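Local coordinates for phosphate-binding protein (Unidentified prokaryotic organism, PDB 3W9V) that binds inorganic phosphate as a secreted, PstS-family periplasmic-type binding protein associated with phosphate transport, at residues A[105-110]-A[124-129]; A[137-142]-A[177-182]. The protein carries 1 engineered substitution. One frame throughout, in Å; residues are numbered along the deposited sequence.

Contact 1 of 2, residues A[105-110]-A[124-129]; sequences VDLSVK and SGITGA
I126 receives L107 between two of its methyl groups: I126 CD1 lies 3.6 Å from L107 CD2, and I126 CG2 lies 3.8 Å from the same L107 CD2. The two side chains meet at a slant. With CG1 beside its own backbone N (chi1 -51°) and CG2 anti to that N, I126 presents both branches to the single leucine methyl, while E111 and V115 of helix 109-117 also pack on it. T127 adds a polar link made by its backbone. A water donates to T127 O at 3.0 Å and accepts from D106 N at 2.9 Å, so it bridges two segments that share no direct hydrogen bond. K234 makes a second, separate link between the same two residues, its NZ bonding both T127 OG1 and D106 O. G128, with phi 83°, takes the third position of a type II turn running from I126 to A129. A weak bond of 3.3 Å from A129 N to I126 O closes that turn. A129 then offers CB to V105 CG2 at 4.0 Å. The whole is a type II beta turn folded back on strand 106-107, an edge strand of a small mixed sheet in the PBP fold, and seated by apolar packing and one shared water.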
loop_
_atom_site.group_PDB
_atom_site.type_symbol
_atom_site.label_atom_id
_atom_site.label_comp_id
_atom_site.label_asym_id
_atom_site.label_seq_id
_atom_site.Cartn_x
_atom_site.Cartn_y
_atom_site.Cartn_z
ATOM N N VAL A 105 7.219 20.253 11.641
ATOM C CA VAL A 105 7.793 18.999 12.095
ATOM C C VAL A 105 8.418 18.313 10.894
ATOM O O VAL A 105 7.732 17.964 9.931
ATOM C CB VAL A 105 6.746 18.096 12.761
ATOM C CG1 VAL A 105 7.327 16.713 13.041
ATOM C CG2 VAL A 105 6.249 18.746 14.042
ATOM N N ASP A 106 9.734 18.158 10.947
ATOM C CA ASP A 106 10.500 17.595 9.851
ATOM C C ASP A 106 11.391 16.524 10.453
ATOM O O ASP A 106 12.403 16.833 11.083
ATOM C CB ASP A 106 11.342 18.697 9.204
ATOM C CG ASP A 106 12.059 18.237 7.950
ATOM O OD1 ASP A 106 11.990 17.036 7.611
ATOM O OD2 ASP A 106 12.708 19.092 7.303
ATOM N N LEU A 107 11.004 15.265 10.279
ATOM C CA LEU A 107 11.748 14.158 10.863
ATOM C C LEU A 107 12.940 13.771 10.009
ATOM O O LEU A 107 12.805 13.555 8.808
ATOM C CB LEU A 107 10.837 12.937 10.999
ATOM C CG LEU A 107 9.627 13.089 11.914
ATOM C CD1 LEU A 107 8.640 11.956 11.696
ATOM C CD2 LEU A 107 10.070 13.136 13.368
ATOM N N SER A 108 14.114 13.667 10.621
ATOM C CA SER A 108 15.182 12.942 9.963
ATOM C C SER A 108 14.778 11.477 9.987
ATOM O O SER A 108 13.938 11.070 10.794
ATOM C CB SER A 108 16.503 13.123 10.705
ATOM O OG SER A 108 16.430 12.553 11.995
ATOM N N VAL A 109 15.363 10.675 9.112
ATOM C CA VAL A 109 15.086 9.248 9.149
ATOM C C VAL A 109 15.493 8.656 10.504
ATOM O O VAL A 109 14.776 7.825 11.061
ATOM C CB VAL A 109 15.754 8.514 7.974
ATOM C CG1 VAL A 109 15.618 7.006 8.127
ATOM C CG2 VAL A 109 15.136 8.971 6.656
ATOM N N LYS A 110 16.619 9.111 11.051
ATOM C CA LYS A 110 17.064 8.640 12.364
ATOM C C LYS A 110 16.028 8.944 13.458
ATOM O O LYS A 110 15.754 8.104 14.314
ATOM C CB LYS A 110 18.428 9.246 12.714
ATOM C CG LYS A 110 18.969 8.869 14.097
ATOM C CD LYS A 110 19.157 7.369 14.251
ATOM C CE LYS A 110 19.840 7.030 15.569
ATOM N NZ LYS A 110 19.844 5.560 15.812
ATOM N N SER A 124 10.448 16.634 22.433
ATOM C CA SER A 124 11.640 17.480 22.520
ATOM C C SER A 124 12.843 16.859 21.805
ATOM O O SER A 124 13.825 17.548 21.516
ATOM C CB SER A 124 11.989 17.785 23.980
ATOM O OG SER A 124 12.221 16.593 24.709
ATOM N N GLY A 125 12.759 15.561 21.523
ATOM C CA GLY A 125 13.802 14.858 20.800
ATOM C C GLY A 125 13.744 15.026 19.291
ATOM O O GLY A 125 14.557 14.445 18.569
ATOM N N ILE A 126 12.787 15.811 18.808
ATOM C CA ILE A 126 12.693 16.111 17.384
ATOM C C ILE A 126 13.233 17.511 17.153
ATOM O O ILE A 126 12.587 18.496 17.503
ATOM C CB ILE A 126 11.240 16.032 16.876
ATOM C CG1 ILE A 126 10.600 14.706 17.291
ATOM C CG2 ILE A 126 11.192 16.225 15.365
ATOM C CD1 ILE A 126 11.318 13.488 16.771
ATOM N N THR A 127 14.428 17.596 16.579
ATOM C CA THR A 127 15.090 18.886 16.441
ATOM C C THR A 127 14.280 19.830 15.560
ATOM O O THR A 127 13.754 19.429 14.517
ATOM C CB THR A 127 16.526 18.749 15.892
ATOM O OG1 THR A 127 16.491 18.196 14.571
ATOM C CG2 THR A 127 17.363 17.854 16.794
ATOM N N GLY A 128 14.151 21.074 16.012
ATOM C CA GLY A 128 13.493 22.114 15.244
ATOM C C GLY A 128 11.978 22.163 15.344
ATOM O O GLY A 128 11.357 23.102 14.852
ATOM N N ALA A 129 11.377 21.165 15.984
ATOM C CA ALA A 129 9.917 21.052 15.992
ATOM C C ALA A 129 9.236 21.965 17.009
ATOM O O ALA A 129 8.030 22.197 16.926
ATOM C CB ALA A 129 9.489 19.601 16.202
HETATM O O HOH W 1 11.169 19.519 13.026
#

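Contact 2 of 2, residues A[137-142]-A[177-182]; sequences VVYRAE and LGLTPL. With PO4 (phosphate ion), chain C.
Y139 and L179 approach from opposite directions and meet where the phenol ends: L179 CD1 lies 3.4 Å from Y139 OH, touching the ring obliquely. With CG set between the backbone N and the carbonyl carbon (chi1 63°), the tyrosine ring is carried off the strand toward the loop, and its hydroxyl end meets the leucine methyl. Beside this pair V137 and L182 cross at about a right angle, with V137 CG2 3.9 Å from L182 CD2. Both leucines belong to one type I turn, closed by a bond of 2.8 Å from L182 N to L179 O, which sets them side by side against the strand.

Beyond the apolar patch, the same segment carries R140 to the phosphate ion. R140 NH2 donates to PO4 O1 at 2.8 Å in a nearly straight bond (165°), and R140 NH1 reaches PO4 O2 at 2.9 Å along a more bent path (131°). A second shell fixes the rotation of the guanidinium group: E142 is gripped side-on, R140 NE meeting E142 OE1 at 3.1 Å and R140 NH2 meeting E142 OE2 at 2.8 Å as a salt bridge. Both oxygens lie near the guanidinium plane, although the carboxylate is approached from above its own. A leucine in place of R140 would probably leave the E142 carboxylate without its charged partner and two phosphate oxygens short of donors. G190 N also bonds E142 OE2, and T8, L9, S32, S144, G145 and T146 complete the anion's shell.

Strand 136-140 is the middle of a three-stranded parallel sheet, between 186-188 and 207-208; loop 177-182 covers V137 and Y139, while V138 points the other way, against V194 and A197 of helix 190-199.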
loop_
_atom_site.group_PDB
_atom_site.type_symbol
_atom_site.label_atom_id
_atom_site.label_comp_id
_atom_site.label_asym_id
_atom_site.label_seq_id
_atom_site.Cartn_x
_atom_site.Cartn_y
_atom_site.Cartn_z
ATOM N N VAL A 137 2.536 6.395 20.088
ATOM C CA VAL A 137 2.414 5.773 18.776
ATOM C C VAL A 137 1.072 5.062 18.622
ATOM O O VAL A 137 0.649 4.313 19.507
ATOM C CB VAL A 137 3.579 4.782 18.530
ATOM C CG1 VAL A 137 3.317 3.925 17.304
ATOM C CG2 VAL A 137 4.893 5.540 18.388
ATOM N N VAL A 138 0.401 5.315 17.501
ATOM C CA VAL A 138 -0.787 4.569 17.116
ATOM C C VAL A 138 -0.394 3.675 15.949
ATOM O O VAL A 138 0.308 4.113 15.037
ATOM C CB VAL A 138 -1.936 5.505 16.691
ATOM C CG1 VAL A 138 -3.210 4.707 16.449
ATOM C CG2 VAL A 138 -2.168 6.578 17.748
ATOM N N TYR A 139 -0.824 2.420 15.981
ATOM C CA TYR A 139 -0.459 1.479 14.932
ATOM C C TYR A 139 -1.659 0.605 14.563
ATOM O O TYR A 139 -2.677 0.583 15.270
ATOM C CB TYR A 139 0.746 0.617 15.362
ATOM C CG TYR A 139 0.462 -0.250 16.568
ATOM C CD1 TYR A 139 0.028 -1.557 16.411
ATOM C CD2 TYR A 139 0.607 0.245 17.864
ATOM C CE1 TYR A 139 -0.254 -2.355 17.504
ATOM C CE2 TYR A 139 0.319 -0.550 18.969
ATOM C CZ TYR A 139 -0.113 -1.852 18.776
ATOM O OH TYR A 139 -0.410 -2.677 19.847
ATOM N N ARG A 140 -1.543 -0.112 13.452
ATOM C CA ARG A 140 -2.622 -0.989 13.005
ATOM C C ARG A 140 -2.604 -2.308 13.768
ATOM O O ARG A 140 -1.587 -3.001 13.802
ATOM C CB ARG A 140 -2.515 -1.246 11.504
ATOM C CG ARG A 140 -2.839 -0.018 10.673
ATOM C CD ARG A 140 -4.347 0.230 10.567
ATOM N NE ARG A 140 -4.973 -0.811 9.762
ATOM C CZ ARG A 140 -4.946 -0.856 8.433
ATOM N NH1 ARG A 140 -4.381 0.110 7.716
ATOM N NH2 ARG A 140 -5.507 -1.887 7.823
ATOM N N ALA A 141 -3.742 -2.645 14.368
ATOM C CA ALA A 141 -3.878 -3.864 15.148
ATOM C C ALA A 141 -3.770 -5.103 14.278
ATOM O O ALA A 141 -3.228 -6.119 14.703
ATOM C CB ALA A 141 -5.220 -3.862 15.869
ATOM N N GLU A 142 -4.324 -5.012 13.074
ATOM C CA GLU A 142 -4.534 -6.172 12.220
ATOM C C GLU A 142 -3.515 -6.263 11.083
ATOM O O GLU A 142 -2.686 -5.362 10.901
ATOM C CB GLU A 142 -5.975 -6.172 11.676
ATOM C CG GLU A 142 -6.251 -5.308 10.428
ATOM C CD GLU A 142 -6.324 -3.792 10.661
ATOM O OE1 GLU A 142 -5.687 -3.257 11.590
ATOM O OE2 GLU A 142 -7.003 -3.111 9.869
ATOM N N LEU A 177 12.747 -6.138 19.720
ATOM C CA LEU A 177 12.580 -6.038 21.164
ATOM C C LEU A 177 11.123 -5.810 21.562
ATOM O O LEU A 177 10.827 -5.546 22.729
ATOM C CB LEU A 177 13.472 -4.926 21.722
ATOM C CG LEU A 177 14.973 -5.146 21.511
ATOM C CD1 LEU A 177 15.766 -3.902 21.884
ATOM C CD2 LEU A 177 15.440 -6.350 22.316
ATOM N N GLY A 178 10.221 -5.906 20.587
ATOM C CA GLY A 178 8.795 -5.806 20.842
ATOM C C GLY A 178 8.322 -4.380 21.034
ATOM O O GLY A 178 9.102 -3.432 20.890
ATOM N N LEU A 179 7.038 -4.235 21.363
ATOM C CA LEU A 179 6.434 -2.928 21.604
ATOM C C LEU A 179 6.662 -2.432 23.022
ATOM O O LEU A 179 6.346 -1.291 23.339
ATOM C CB LEU A 179 4.930 -2.983 21.357
ATOM C CG LEU A 179 4.416 -3.161 19.931
ATOM C CD1 LEU A 179 2.902 -3.219 19.984
ATOM C CD2 LEU A 179 4.870 -2.022 19.029
ATOM N N THR A 180 7.188 -3.299 23.879
ATOM C CA THR A 180 7.428 -2.940 25.276
ATOM C C THR A 180 8.192 -1.618 25.482
ATOM O O THR A 180 7.831 -0.842 26.366
ATOM C CB THR A 180 8.110 -4.092 26.050
ATOM O OG1 THR A 180 7.366 -5.301 25.848
ATOM C CG2 THR A 180 8.173 -3.782 27.535
ATOM N N PRO A 181 9.228 -1.339 24.660
ATOM C CA PRO A 181 9.924 -0.059 24.840
ATOM C C PRO A 181 9.018 1.157 24.668
ATOM O O PRO A 181 9.346 2.228 25.178
ATOM C CB PRO A 181 10.982 -0.083 23.735
ATOM C CG PRO A 181 11.252 -1.513 23.517
ATOM C CD PRO A 181 9.926 -2.191 23.678
ATOM N N LEU A 182 7.901 0.994 23.959
ATOM C CA LEU A 182 6.940 2.076 23.784
ATOM C C LEU A 182 5.984 2.148 24.967
ATOM O O LEU A 182 5.489 1.127 25.445
ATOM C CB LEU A 182 6.146 1.888 22.489
ATOM C CG LEU A 182 6.893 2.084 21.168
ATOM C CD1 LEU A 182 6.126 1.443 20.024
ATOM C CD2 LEU A 182 7.118 3.565 20.896
HETATM P P PO4 C . -4.285 -1.829 4.510
HETATM O O1 PO4 C . -5.685 -1.640 5.071
HETATM O O2 PO4 C . -3.244 -1.177 5.411
HETATM O O3 PO4 C . -3.969 -3.309 4.325
HETATM O O4 PO4 C . -4.266 -1.135 3.154
#

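Read from the N terminus, the two contacts are consecutive local closures, neither nested nor crossed. Contact 1 starts at edge strand 106-107, and the chain passes through helix 109-117 before the turn at 124-129 brings it back. Only then does strand 136-140 open contact 2, whose longer loop takes in helix 145-157 and closes at 177-182, just before strand 186-188 joins the parallel sheet. Their centres lie 20 Å apart and their nearest atoms about 10 Å apart, so neither touches the other. Helix 145-157, inside the second loop, packs through F153 and K157 on V109 at the start of helix 109-117, so the helices of the two loops touch although the contacts do not.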